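Local atomic coordinates of TT1561 protein (Thermus thermophilus, PDB entry 1UF3), a protein that is of unknown function but binds calcium ions and, as a calcineurin-like metallophosphoesterase family member, is probably a phosphoesterase. Residues K151-H156 with H179-V184; I58-H63 with L89-M94; A10-M15 with L185-G190; R3-I8 with T102-P107; G114-D119 with A128-A133. One frame throughout, in Å; residues are numbered along the deposited sequence.

Interaction 1: K151-H156 with H179-V184; sequences KIFLFH and HNPLLV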
# COMPACT_ATOMS: atom_id res chain seq x y z
N LYS A 151 -0.88 21.86 18.47
CA LYS A 151 -0.87 21.00 19.68
C LYS A 151 -2.13 20.19 19.95
O LYS A 151 -3.25 20.62 19.64
CB LYS A 151 -0.56 21.85 20.92
CG LYS A 151 0.79 22.55 20.89
CD LYS A 151 0.90 23.57 22.01
CE LYS A 151 2.10 24.48 21.83
NZ LYS A 151 2.12 25.64 22.79
N ILE A 152 -1.94 18.98 20.51
CA ILE A 152 -3.04 18.09 20.89
C ILE A 152 -2.79 17.78 22.37
O ILE A 152 -1.74 17.23 22.73
CB ILE A 152 -3.03 16.77 20.09
CG1 ILE A 152 -3.32 17.05 18.61
CG2 ILE A 152 -4.09 15.80 20.67
CD1 ILE A 152 -3.49 15.81 17.73
N PHE A 153 -3.73 18.19 23.23
CA PHE A 153 -3.62 17.99 24.67
C PHE A 153 -4.53 16.89 25.17
O PHE A 153 -5.64 16.73 24.68
CB PHE A 153 -3.99 19.28 25.44
CG PHE A 153 -2.95 20.38 25.39
CD1 PHE A 153 -1.73 20.21 24.74
CD2 PHE A 153 -3.20 21.59 26.01
CE1 PHE A 153 -0.78 21.23 24.73
CE2 PHE A 153 -2.26 22.61 26.01
CZ PHE A 153 -1.05 22.44 25.37
N LEU A 154 -4.06 16.14 26.15
CA LEU A 154 -4.86 15.08 26.77
C LEU A 154 -4.96 15.39 28.26
O LEU A 154 -3.95 15.53 28.93
CB LEU A 154 -4.22 13.70 26.58
CG LEU A 154 -4.67 12.92 25.34
CD1 LEU A 154 -4.07 13.56 24.09
CD2 LEU A 154 -4.25 11.45 25.47
N PHE A 155 -6.16 15.54 28.77
CA PHE A 155 -6.34 15.82 30.20
C PHE A 155 -7.45 14.92 30.71
O PHE A 155 -8.32 14.48 29.95
CB PHE A 155 -6.85 17.24 30.49
CG PHE A 155 -5.95 18.33 30.07
CD1 PHE A 155 -6.42 19.31 29.18
CD2 PHE A 155 -4.70 18.48 30.65
CE1 PHE A 155 -5.66 20.42 28.89
CE2 PHE A 155 -3.93 19.58 30.37
CZ PHE A 155 -4.41 20.57 29.48
N HIS A 156 -7.43 14.67 32.01
CA HIS A 156 -8.52 13.90 32.54
C HIS A 156 -9.60 14.93 32.93
O HIS A 156 -10.78 14.78 32.60
CB HIS A 156 -8.11 13.11 33.77
CG HIS A 156 -9.25 12.37 34.38
ND1 HIS A 156 -10.10 12.95 35.29
CD2 HIS A 156 -9.76 11.14 34.10
CE1 HIS A 156 -11.09 12.11 35.55
NE2 HIS A 156 -10.91 11.01 34.84
N HIS A 179 -2.29 28.05 25.69
CA HIS A 179 -1.59 27.25 24.68
C HIS A 179 -2.27 27.15 23.33
O HIS A 179 -1.65 26.75 22.34
CB HIS A 179 -1.34 25.85 25.24
CG HIS A 179 -0.12 25.76 26.11
ND1 HIS A 179 1.15 25.64 25.59
CD2 HIS A 179 0.02 25.90 27.45
CE1 HIS A 179 2.03 25.73 26.57
NE2 HIS A 179 1.37 25.89 27.71
N ASN A 180 -3.55 27.51 23.28
CA ASN A 180 -4.30 27.45 22.05
C ASN A 180 -4.13 26.16 21.27
O ASN A 180 -3.85 26.17 20.06
CB ASN A 180 -3.93 28.65 21.18
CG ASN A 180 -4.37 29.96 21.81
OD1 ASN A 180 -5.57 30.21 21.98
ND2 ASN A 180 -3.41 30.80 22.19
N PRO A 181 -4.31 25.01 21.95
CA PRO A 181 -4.16 23.75 21.24
C PRO A 181 -5.23 23.59 20.21
O PRO A 181 -6.32 24.17 20.33
CB PRO A 181 -4.29 22.70 22.34
CG PRO A 181 -5.18 23.41 23.38
CD PRO A 181 -4.59 24.80 23.39
N LEU A 182 -4.92 22.79 19.20
CA LEU A 182 -5.83 22.49 18.14
C LEU A 182 -6.94 21.56 18.61
O LEU A 182 -8.11 21.74 18.25
CB LEU A 182 -5.08 21.82 17.01
CG LEU A 182 -5.95 21.37 15.86
CD1 LEU A 182 -6.39 22.61 15.12
CD2 LEU A 182 -5.17 20.44 14.93
N LEU A 183 -6.57 20.55 19.38
CA LEU A 183 -7.53 19.58 19.92
C LEU A 183 -7.22 19.34 21.39
O LEU A 183 -6.06 19.34 21.80
CB LEU A 183 -7.49 18.26 19.15
CG LEU A 183 -8.03 17.00 19.86
CD1 LEU A 183 -9.58 17.10 20.02
CD2 LEU A 183 -7.66 15.77 19.07
N VAL A 184 -8.27 19.18 22.18
CA VAL A 184 -8.13 18.90 23.61
C VAL A 184 -9.09 17.74 23.86
O VAL A 184 -10.29 17.83 23.55
CB VAL A 184 -8.57 20.10 24.49
CG1 VAL A 184 -8.41 19.75 25.99
CG2 VAL A 184 -7.74 21.32 24.16
O HOH W 1 -1.98 24.34 18.50
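Lys-151 reaches from its strand to His-179. Lys-151 CB rests against Pro-181, 4.1 Å from Pro-181 CB. CG is anti to the carbonyl carbon (chi1 -61°), and from there the chain runs extended. CD and CE approach the imidazole near ND1, the two side chains crossing at an oblique angle, and Lys-151 NZ donates a hydrogen bond to His-179 ND1 at 3.0 Å. The ammonium lies only 7° out of the ring plane, so it meets ND1 at the ring edge. The same imidazole takes the edge of Phe-153 in an offset edge-to-face pair, planes at 64°, with Phe-153 CZ 3.5 Å from His-179 CG. Pro-181 CB sits over the centre of the Phe-153 ring in a CH-pi contact, 4.0 Å from the centroid. Beneath these side chains the strands pair in parallel. Phe-153 N donates to Leu-183 O (3.0 Å), whereas Lys-151 O accepts a bond from Leu-182 N (2.8 Å) and a weak one from Leu-183 N. A water bridges Lys-151 N and Asn-180 O. Helix 170-179 links strands 151-155 and 183-186 as a beta-alpha-beta unit, and its Ile-176 packs on Phe-155, Pro-181 and Val-184; strands 108-118 and 199-203 continue the sheet.

Interaction 2: I58-H63 with L89-M94; sequences ILSEAH and LVHPEM
Ser-60 CB sits over the centre of the His-91 imidazole in a CH-pi contact, 4.0 Å from the ring centroid and 12° off the ring normal. The selenium of the selenomethionine Met-94 lies against the same serine, with SE 3.6 Å from Ser-60 CA. Beyond it, the terminal CE of Met-94 meets Leu-59 CD1 at 3.6 Å, the two side chains lying antiparallel as they pass. The bend at chi3 (72°) is what turns CE to this position. A second aromatic group completes the first shell: the edge of His-91 is directed at the face of His-63 in an offset edge-to-face pair, centroids 5.6 Å apart and planes at 72°.

The next shell fixes how these rings are turned. His-91 ND1 donates to Glu-93 OE1 at 3.0 Å, close to the imidazole plane, which restrains rotation of the His-91 ring. His-63 ND1 is held from its own segment, donating to Glu-61 O at 3.1 Å from well above the carbonyl plane. Ser-60 OG, meanwhile, bonds to Arg-57 O in the preceding helical turn. A type I turn from His-91 to Met-94, closed by Met-94 N to His-91 O at 3.0 Å, brings His-91, Glu-93 and Met-94 to bear on the other segment.

Tyr-108 of a neighbouring subunit meets the His-63 ring. Within the chain, the contact joins the C-terminal end of helix 49-59 and the residues just after it to the turn that follows helix 77-90. Val-87 of the latter helix touches Ser-60 and Met-94, while Tyr-68 of strand 66-69 touches Leu-59 and Met-94.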
# COMPACT_ATOMS: atom_id res chain seq x y z
N ILE A 58 -3.03 -5.67 25.47
CA ILE A 58 -4.20 -5.60 24.60
C ILE A 58 -4.15 -4.34 23.73
O ILE A 58 -4.42 -4.41 22.54
CB ILE A 58 -5.52 -5.62 25.44
CG1 ILE A 58 -5.87 -7.07 25.79
CG2 ILE A 58 -6.69 -4.95 24.68
CD1 ILE A 58 -6.82 -7.22 26.97
N LEU A 59 -3.78 -3.21 24.32
CA LEU A 59 -3.71 -1.95 23.56
C LEU A 59 -2.63 -2.02 22.48
O LEU A 59 -2.80 -1.48 21.39
CB LEU A 59 -3.40 -0.79 24.49
CG LEU A 59 -3.95 0.60 24.19
CD1 LEU A 59 -3.05 1.59 24.89
CD2 LEU A 59 -4.03 0.90 22.72
N SER A 60 -1.54 -2.72 22.80
CA SER A 60 -0.40 -2.88 21.89
C SER A 60 -0.75 -3.59 20.58
O SER A 60 -0.03 -3.45 19.59
CB SER A 60 0.75 -3.64 22.59
OG SER A 60 0.50 -5.05 22.58
N GLU A 61 -1.85 -4.33 20.56
CA GLU A 61 -2.27 -5.03 19.35
C GLU A 61 -2.67 -4.10 18.19
O GLU A 61 -2.65 -4.49 17.02
CB GLU A 61 -3.46 -5.95 19.67
CG GLU A 61 -3.15 -7.03 20.71
CD GLU A 61 -2.82 -8.36 20.09
OE1 GLU A 61 -2.03 -8.38 19.11
OE2 GLU A 61 -3.34 -9.39 20.57
N ALA A 62 -3.05 -2.87 18.54
CA ALA A 62 -3.44 -1.88 17.54
C ALA A 62 -2.38 -1.60 16.47
O ALA A 62 -2.72 -1.45 15.29
CB ALA A 62 -3.79 -0.58 18.23
N HIS A 63 -1.12 -1.53 16.88
CA HIS A 63 -0.03 -1.20 15.95
C HIS A 63 -0.31 0.16 15.30
O HIS A 63 -0.25 0.27 14.08
CB HIS A 63 0.12 -2.25 14.84
CG HIS A 63 0.83 -3.49 15.28
ND1 HIS A 63 0.17 -4.58 15.81
CD2 HIS A 63 2.14 -3.80 15.31
CE1 HIS A 63 1.05 -5.50 16.15
NE2 HIS A 63 2.25 -5.05 15.86
N LEU A 89 8.92 0.12 25.37
CA LEU A 89 10.27 -0.22 24.94
C LEU A 89 10.23 -0.89 23.59
O LEU A 89 10.98 -0.53 22.70
CB LEU A 89 10.94 -1.17 25.93
CG LEU A 89 11.41 -0.51 27.21
CD1 LEU A 89 11.81 -1.59 28.26
CD2 LEU A 89 12.58 0.39 26.88
N VAL A 90 9.35 -1.88 23.44
CA VAL A 90 9.26 -2.61 22.20
C VAL A 90 8.12 -2.21 21.27
O VAL A 90 8.05 -2.70 20.15
CB VAL A 90 9.22 -4.13 22.46
CG1 VAL A 90 10.61 -4.60 22.91
CG2 VAL A 90 8.20 -4.45 23.54
N HIS A 91 7.21 -1.36 21.75
CA HIS A 91 6.13 -0.86 20.90
C HIS A 91 6.27 0.63 21.08
O HIS A 91 5.42 1.27 21.74
CB HIS A 91 4.77 -1.33 21.38
CG HIS A 91 4.40 -2.69 20.89
ND1 HIS A 91 3.87 -2.92 19.64
CD2 HIS A 91 4.51 -3.90 21.49
CE1 HIS A 91 3.66 -4.21 19.48
NE2 HIS A 91 4.04 -4.83 20.59
N PRO A 92 7.35 1.21 20.53
CA PRO A 92 7.59 2.64 20.65
C PRO A 92 6.56 3.58 20.01
O PRO A 92 6.64 4.78 20.18
CB PRO A 92 9.03 2.81 20.10
CG PRO A 92 9.12 1.73 19.06
CD PRO A 92 8.41 0.54 19.74
N GLU A 93 5.57 3.02 19.33
CA GLU A 93 4.52 3.85 18.76
C GLU A 93 3.51 4.22 19.86
O GLU A 93 2.66 5.09 19.65
CB GLU A 93 3.80 3.15 17.61
CG GLU A 93 2.95 1.94 17.99
CD GLU A 93 3.79 0.70 18.28
OE1 GLU A 93 3.25 -0.41 18.21
OE2 GLU A 93 5.00 0.83 18.56
N MSE A 94 3.63 3.59 21.03
CA MSE A 94 2.71 3.88 22.15
C MSE A 94 3.41 4.86 23.03
O MSE A 94 4.64 4.86 23.14
CB MSE A 94 2.42 2.61 22.96
CG MSE A 94 1.81 1.54 22.13
SE MSE A 94 1.70 -0.15 23.09
CE MSE A 94 0.26 0.38 24.33

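Interaction 3: A10-M15 with L185-G190; sequences ATSNPM and LVAGKG
Ser-12 meets Ala-187 and Gly-188 where two strands run out into loops, and it has more surface buried here than any other residue of the contact. Its CB lies 3.6 Å from Ala-187 CA and 3.9 Å from Ala-187 CB, bringing the serine methylene against the alanine. OG stands between the backbone N and the carbonyl carbon (chi1 65°), a position in which it accepts a hydrogen bond from Gly-188 N. The Gly-188 N to Ser-12 OG bond is long, at 3.3 Å, but straight, with an angle of 164° at the hydrogen. The hydroxyl of this buried serine is also bonded to Gly-205 O, so it is tied to two separate backbone segments.

Ala-10, two residues earlier and pointing to the same side, supplies the apolar part of the contact. Its CB lies 4.1 Å from both CD1 and CD2 of Leu-185, so the methyl faces the fork of the leucine. CA atoms are 8.3 Å apart between Ala-10 and Leu-185, a spacing that fits side chains meeting between sheets. The chains converge where the strands end, to 5.1 Å between the CA atoms of Ser-12 and Ala-187, and the touching parts differ by 44° in direction.

Strand 7-12 belongs to the mixed sheet with 35-39 and 211-216, and strand 183-186 to the other sheet, with 151-155 and 199-203. Ala-37 and Leu-215 also touch Leu-185. The two facing sheets form the central beta layers of the alpha/beta/beta/alpha sandwich of calcineurin-like metallophosphoesterases.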
# COMPACT_ATOMS: atom_id res chain seq x y z
N ALA A 10 -10.79 7.62 19.82
CA ALA A 10 -10.65 8.08 21.20
C ALA A 10 -11.73 7.61 22.19
O ALA A 10 -12.84 7.29 21.80
CB ALA A 10 -10.60 9.60 21.20
N THR A 11 -11.37 7.61 23.47
CA THR A 11 -12.26 7.19 24.54
C THR A 11 -11.56 7.51 25.84
O THR A 11 -10.37 7.87 25.86
CB THR A 11 -12.55 5.67 24.48
OG1 THR A 11 -13.61 5.36 25.39
CG2 THR A 11 -11.31 4.87 24.91
N SER A 12 -12.31 7.37 26.94
CA SER A 12 -11.76 7.65 28.27
C SER A 12 -12.28 6.69 29.34
O SER A 12 -13.16 5.89 29.11
CB SER A 12 -12.14 9.07 28.70
OG SER A 12 -13.56 9.14 28.86
N ASN A 13 -11.68 6.79 30.51
CA ASN A 13 -12.09 6.02 31.67
C ASN A 13 -12.54 4.57 31.46
O ASN A 13 -13.64 4.22 31.86
CB ASN A 13 -13.20 6.79 32.38
CG ASN A 13 -13.40 6.34 33.80
OD1 ASN A 13 -12.52 6.50 34.65
ND2 ASN A 13 -14.57 5.76 34.08
N PRO A 14 -11.72 3.72 30.83
CA PRO A 14 -12.13 2.33 30.62
C PRO A 14 -12.29 1.53 31.95
O PRO A 14 -12.96 0.50 31.99
CB PRO A 14 -11.02 1.76 29.74
CG PRO A 14 -9.81 2.61 30.11
CD PRO A 14 -10.42 3.99 30.18
N MSE A 15 -11.67 2.02 33.02
CA MSE A 15 -11.73 1.41 34.34
C MSE A 15 -11.50 -0.11 34.40
O MSE A 15 -12.28 -0.85 35.02
CB MSE A 15 -13.08 1.75 35.02
CG MSE A 15 -13.19 3.17 35.58
SE MSE A 15 -12.21 3.48 37.19
CE MSE A 15 -13.42 2.56 38.42
N LEU A 185 -8.56 16.64 24.36
CA LEU A 185 -9.41 15.49 24.67
C LEU A 185 -9.54 15.39 26.20
O LEU A 185 -8.54 15.50 26.92
CB LEU A 185 -8.78 14.20 24.11
CG LEU A 185 -9.05 13.87 22.64
CD1 LEU A 185 -8.15 12.73 22.17
CD2 LEU A 185 -10.51 13.46 22.46
N VAL A 186 -10.75 15.20 26.71
CA VAL A 186 -10.92 15.09 28.17
C VAL A 186 -11.81 13.90 28.52
O VAL A 186 -12.57 13.40 27.70
CB VAL A 186 -11.53 16.40 28.80
CG1 VAL A 186 -10.58 17.57 28.62
CG2 VAL A 186 -12.90 16.70 28.17
N ALA A 187 -11.70 13.44 29.75
CA ALA A 187 -12.52 12.32 30.21
C ALA A 187 -13.98 12.75 30.39
O ALA A 187 -14.26 13.88 30.74
CB ALA A 187 -11.97 11.78 31.54
N GLY A 188 -14.90 11.83 30.16
CA GLY A 188 -16.29 12.17 30.37
C GLY A 188 -17.25 11.19 29.72
O GLY A 188 -16.87 10.48 28.79
N LYS A 189 -18.48 11.16 30.23
CA LYS A 189 -19.52 10.28 29.70
C LYS A 189 -20.38 11.09 28.74
O LYS A 189 -20.65 12.26 28.98
CB LYS A 189 -20.38 9.71 30.84
CG LYS A 189 -19.62 8.73 31.74
CD LYS A 189 -20.48 8.20 32.89
CE LYS A 189 -20.77 9.29 33.92
NZ LYS A 189 -21.74 8.81 34.94
N GLY A 190 -20.78 10.46 27.64
CA GLY A 190 -21.58 11.13 26.63
C GLY A 190 -20.68 11.84 25.64
O GLY A 190 -20.11 12.90 25.96

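Interaction 4: R3-I8 with T102-P107; sequences RTVRYI and TFWRGP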
# COMPACT_ATOMS: atom_id res chain seq x y z
N ARG A 3 1.24 7.20 7.43
CA ARG A 3 0.87 8.46 6.81
C ARG A 3 0.44 9.49 7.86
O ARG A 3 0.48 9.19 9.05
CB ARG A 3 -0.24 8.22 5.79
CG ARG A 3 0.24 7.30 4.65
CD ARG A 3 -0.87 6.97 3.69
NE ARG A 3 -0.46 5.93 2.75
CZ ARG A 3 0.49 6.08 1.82
NH1 ARG A 3 1.14 7.24 1.72
NH2 ARG A 3 0.78 5.08 1.00
N THR A 4 0.05 10.69 7.43
CA THR A 4 -0.33 11.75 8.37
C THR A 4 -1.56 11.36 9.17
O THR A 4 -2.39 10.60 8.72
CB THR A 4 -0.68 13.06 7.66
OG1 THR A 4 -1.34 12.75 6.42
CG2 THR A 4 0.54 13.90 7.44
N VAL A 5 -1.66 11.87 10.38
CA VAL A 5 -2.81 11.56 11.21
C VAL A 5 -3.99 12.49 10.88
O VAL A 5 -3.85 13.70 10.98
CB VAL A 5 -2.48 11.76 12.68
CG1 VAL A 5 -3.78 11.61 13.51
CG2 VAL A 5 -1.41 10.78 13.10
N ARG A 6 -5.12 11.91 10.48
CA ARG A 6 -6.31 12.69 10.19
C ARG A 6 -7.45 12.24 11.11
O ARG A 6 -8.20 13.07 11.63
CB ARG A 6 -6.78 12.54 8.73
CG ARG A 6 -8.09 13.33 8.47
CD ARG A 6 -8.46 13.51 6.98
NE ARG A 6 -9.80 14.06 6.86
CZ ARG A 6 -10.57 14.03 5.77
NH1 ARG A 6 -10.12 13.46 4.65
NH2 ARG A 6 -11.81 14.50 5.81
N TYR A 7 -7.58 10.92 11.31
CA TYR A 7 -8.62 10.35 12.15
C TYR A 7 -8.05 9.75 13.42
O TYR A 7 -7.07 9.00 13.38
CB TYR A 7 -9.40 9.29 11.38
CG TYR A 7 -10.06 9.86 10.17
CD1 TYR A 7 -9.41 9.90 8.93
CD2 TYR A 7 -11.32 10.48 10.28
CE1 TYR A 7 -9.98 10.52 7.84
CE2 TYR A 7 -11.90 11.12 9.19
CZ TYR A 7 -11.22 11.14 7.97
OH TYR A 7 -11.78 11.81 6.91
N ILE A 8 -8.66 10.09 14.54
CA ILE A 8 -8.22 9.59 15.83
C ILE A 8 -9.34 8.85 16.54
O ILE A 8 -10.44 9.40 16.73
CB ILE A 8 -7.77 10.73 16.72
CG1 ILE A 8 -6.60 11.48 16.08
CG2 ILE A 8 -7.39 10.21 18.07
CD1 ILE A 8 -6.38 12.80 16.79
N THR A 102 5.12 13.95 22.61
CA THR A 102 5.61 13.18 21.48
C THR A 102 5.06 13.85 20.22
O THR A 102 4.15 14.68 20.33
CB THR A 102 5.17 11.69 21.53
OG1 THR A 102 5.84 10.98 20.49
CG2 THR A 102 3.68 11.55 21.35
N PHE A 103 5.62 13.53 19.05
CA PHE A 103 5.13 14.10 17.79
C PHE A 103 4.47 13.04 16.95
O PHE A 103 4.95 11.91 16.87
CB PHE A 103 6.25 14.69 16.92
CG PHE A 103 6.87 15.93 17.46
CD1 PHE A 103 8.14 15.88 18.03
CD2 PHE A 103 6.23 17.16 17.35
CE1 PHE A 103 8.76 17.04 18.48
CE2 PHE A 103 6.83 18.32 17.80
CZ PHE A 103 8.10 18.27 18.36
N TRP A 104 3.36 13.40 16.33
CA TRP A 104 2.69 12.49 15.43
C TRP A 104 2.85 13.12 14.05
O TRP A 104 3.07 14.32 13.94
CB TRP A 104 1.21 12.40 15.74
CG TRP A 104 0.85 11.45 16.83
CD1 TRP A 104 1.68 10.60 17.50
CD2 TRP A 104 -0.46 11.27 17.39
NE1 TRP A 104 0.96 9.91 18.46
CE2 TRP A 104 -0.35 10.30 18.41
CE3 TRP A 104 -1.71 11.85 17.13
CZ2 TRP A 104 -1.45 9.89 19.19
CZ3 TRP A 104 -2.81 11.44 17.90
CH2 TRP A 104 -2.67 10.48 18.92
N ARG A 105 2.74 12.31 13.01
CA ARG A 105 2.87 12.86 11.67
C ARG A 105 1.71 13.82 11.36
O ARG A 105 0.53 13.51 11.60
CB ARG A 105 2.92 11.75 10.63
CG ARG A 105 3.41 12.29 9.31
CD ARG A 105 3.87 11.22 8.36
NE ARG A 105 4.21 11.85 7.08
CZ ARG A 105 4.40 11.18 5.95
NH1 ARG A 105 4.29 9.86 5.92
NH2 ARG A 105 4.69 11.86 4.85
N GLY A 106 2.05 14.99 10.84
CA GLY A 106 1.04 15.98 10.54
C GLY A 106 1.73 17.29 10.18
O GLY A 106 1.53 17.79 9.08
N PRO A 107 2.56 17.84 11.07
CA PRO A 107 2.86 17.28 12.39
C PRO A 107 1.94 17.76 13.51
O PRO A 107 1.25 18.78 13.38
CB PRO A 107 4.30 17.72 12.63
CG PRO A 107 4.34 19.08 11.97
CD PRO A 107 3.52 18.90 10.70
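Val-5 N donates to Arg-105 O at 3.0 Å, the single hydrogen bond between the two segments. It is nearly straight at the hydrogen (172°), although the donor stands above the carbonyl plane. The bond ties the lead-in to strand 7-12 to the exit of strand 101-104, at one end of the two-sheet metallophosphoesterase sandwich. Arg-105 buries the most surface here. Its CG is anti to the backbone N (chi1 -165°), and the chain runs extended to NE, passing Thr-4 with CG 3.8 Å from Thr-4 CG2. At its end, Arg-105 NH1 comes 3.8 Å from Arg-3 CA and bonds to Arg-2 O, while NH2 is hydrogen-bonded to Lys-147 O of a neighbouring subunit. Arg-3 also turns outward, forming a salt bridge with Asp-148 of that same subunit, so this exposed end takes part in assembly contacts. Toward the interior, Val-5 CG2 lies 4.1 Å from Trp-104 CB, and its CG1 is 4.2 Å from Trp-104 CE3. The calcium ligand Asp-34 lies beside Val-5, and its OD2 accepts bonds from Arg-6 N and Tyr-7 N. Deeper still, Ile-8 CD1 meets the indole at its edge, in the ring plane, 4.0 Å from Trp-104 CZ3.

Interaction 5: G114-D119 with A128-A133; sequences GGEIAD and ALRYPA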
# COMPACT_ATOMS: atom_id res chain seq x y z
N GLY A 114 -2.37 14.15 33.14
CA GLY A 114 -3.42 13.29 33.64
C GLY A 114 -3.68 13.52 35.12
O GLY A 114 -3.19 14.47 35.70
N GLY A 115 -4.46 12.63 35.74
CA GLY A 115 -4.78 12.78 37.15
C GLY A 115 -5.80 13.89 37.31
O GLY A 115 -6.31 14.43 36.33
N GLU A 116 -6.11 14.24 38.55
CA GLU A 116 -7.06 15.32 38.79
C GLU A 116 -6.31 16.63 38.85
O GLU A 116 -5.42 16.77 39.66
CB GLU A 116 -7.77 15.13 40.13
CG GLU A 116 -8.75 16.25 40.46
CD GLU A 116 -9.20 16.22 41.92
OE1 GLU A 116 -9.14 15.14 42.54
OE2 GLU A 116 -9.60 17.29 42.43
N ILE A 117 -6.63 17.59 37.99
CA ILE A 117 -5.96 18.86 38.12
C ILE A 117 -6.86 19.70 39.04
O ILE A 117 -7.91 20.19 38.62
CB ILE A 117 -5.78 19.61 36.77
CG1 ILE A 117 -4.85 18.83 35.84
CG2 ILE A 117 -5.14 20.97 37.04
CD1 ILE A 117 -4.85 19.33 34.36
N ALA A 118 -6.46 19.83 40.30
CA ALA A 118 -7.20 20.60 41.30
C ALA A 118 -6.78 22.06 41.23
O ALA A 118 -5.66 22.37 40.80
CB ALA A 118 -6.92 20.04 42.69
N ASP A 119 -7.66 22.96 41.66
CA ASP A 119 -7.33 24.38 41.61
C ASP A 119 -6.09 24.64 42.45
O ASP A 119 -5.18 25.36 42.03
CB ASP A 119 -8.49 25.25 42.11
CG ASP A 119 -9.80 24.99 41.36
OD1 ASP A 119 -9.75 24.49 40.21
OD2 ASP A 119 -10.89 25.28 41.92
N ALA A 128 -3.82 8.66 45.27
CA ALA A 128 -4.54 9.09 44.08
C ALA A 128 -3.56 9.92 43.24
O ALA A 128 -2.41 10.12 43.63
CB ALA A 128 -5.76 9.98 44.48
N LEU A 129 -4.01 10.39 42.07
CA LEU A 129 -3.15 11.27 41.28
C LEU A 129 -3.85 12.60 41.31
O LEU A 129 -4.93 12.74 40.75
CB LEU A 129 -3.02 10.80 39.82
CG LEU A 129 -2.46 9.39 39.57
CD1 LEU A 129 -2.10 9.23 38.08
CD2 LEU A 129 -1.24 9.16 40.44
N ARG A 130 -3.25 13.60 41.94
CA ARG A 130 -3.89 14.90 42.01
C ARG A 130 -2.82 15.96 41.92
O ARG A 130 -1.83 15.91 42.66
CB ARG A 130 -4.66 15.04 43.35
CG ARG A 130 -5.39 16.36 43.52
CD ARG A 130 -6.11 16.50 44.87
NE ARG A 130 -5.17 16.70 45.98
CZ ARG A 130 -4.81 15.76 46.85
NH1 ARG A 130 -5.29 14.52 46.77
NH2 ARG A 130 -3.93 16.05 47.81
N TYR A 131 -3.01 16.92 41.04
CA TYR A 131 -2.01 17.98 40.94
C TYR A 131 -2.66 19.33 40.94
O TYR A 131 -3.69 19.53 40.32
CB TYR A 131 -1.17 17.86 39.65
CG TYR A 131 -0.64 16.48 39.35
CD1 TYR A 131 -1.33 15.60 38.52
CD2 TYR A 131 0.57 16.04 39.90
CE1 TYR A 131 -0.83 14.33 38.23
CE2 TYR A 131 1.07 14.77 39.62
CZ TYR A 131 0.37 13.93 38.80
OH TYR A 131 0.86 12.68 38.56
N PRO A 132 -2.05 20.28 41.65
CA PRO A 132 -2.60 21.64 41.68
C PRO A 132 -2.31 22.29 40.32
O PRO A 132 -1.31 21.96 39.67
CB PRO A 132 -1.85 22.29 42.83
CG PRO A 132 -0.53 21.55 42.85
CD PRO A 132 -0.94 20.13 42.62
N ALA A 133 -3.18 23.21 39.90
CA ALA A 133 -3.01 23.87 38.61
C ALA A 133 -1.59 24.31 38.28
O ALA A 133 -1.14 24.10 37.17
CB ALA A 133 -3.96 25.07 38.50
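Glu-116 and Arg-130 lie side by side and point the same way from two parallel strands, 116-118 and 130-132, whose directions differ by 31°. This short parallel pair lies at an edge of the metallophosphoesterase sheet that contains strands 108-118 and 151-155. Both residues place CG anti to the backbone N (Glu-116 chi1 179°), which keeps their stems alongside each other. The contact is made by the aliphatic part of the arginine: Glu-116 OE1 is 4.1 Å from Arg-130 CD but 5.5 Å from NE, and the arginine bends at chi3, so the opposite charges are near without forming a salt bridge. Ala-118 CB joins them on this face, touching Arg-130 CG.

Ile-117 and Tyr-131 occupy the other face. Ile-117 reaches forward with CG2 to Ala-133 CA at 3.9 Å, whereas the tyrosine ring leans back to Gly-114 and Gly-115. Beside that ring, Gly-115 CA lies 3.6 Å from Leu-129 O. The phenol oxygen is hydrogen-bonded to His-98 and to Glu-125, a residue of a calcium site seen in this protein, though its metal is not bound to this chain.

The backbone ladder alternates between strands: Glu-116 N to Leu-129 O at 2.9 Å, Tyr-131 N to Glu-116 O at 2.8 Å, then Ala-118 N to Tyr-131 O. Where helix 133-140 begins, Ala-133 N adds a weak bond to Ala-118 O. Next to this ladder, Gly-114 O approaches the tyrosine ring at its edge, near the ring plane, 3.5 Å from Tyr-131 CE1.

Interactions 1 and 3 share strand 183-186, and the pairing continues between them through probable hydrogen bonds from Leu-185 N to Phe-153 O (2.9 Å) and from Phe-155 N to Leu-185 O (3.0 Å). Interactions 3 and 4 both use strand 7-12 and join the two sheets at points 21 Å apart, centre to centre. Ile-8 of interaction 4 also packs on interaction 1, its CD1 4.0 Å from Leu-183 CD2. Phe-155 CD2 touches Ile-117 CD1 of interaction 5 at 3.8 Å. Interactions 2 and 5, centres 27 Å apart, lie on opposite sides of the chain's centre; one bound calcium lies about 12 Å from the His-63 side chain and a different one about 6 Å from that of Tyr-131.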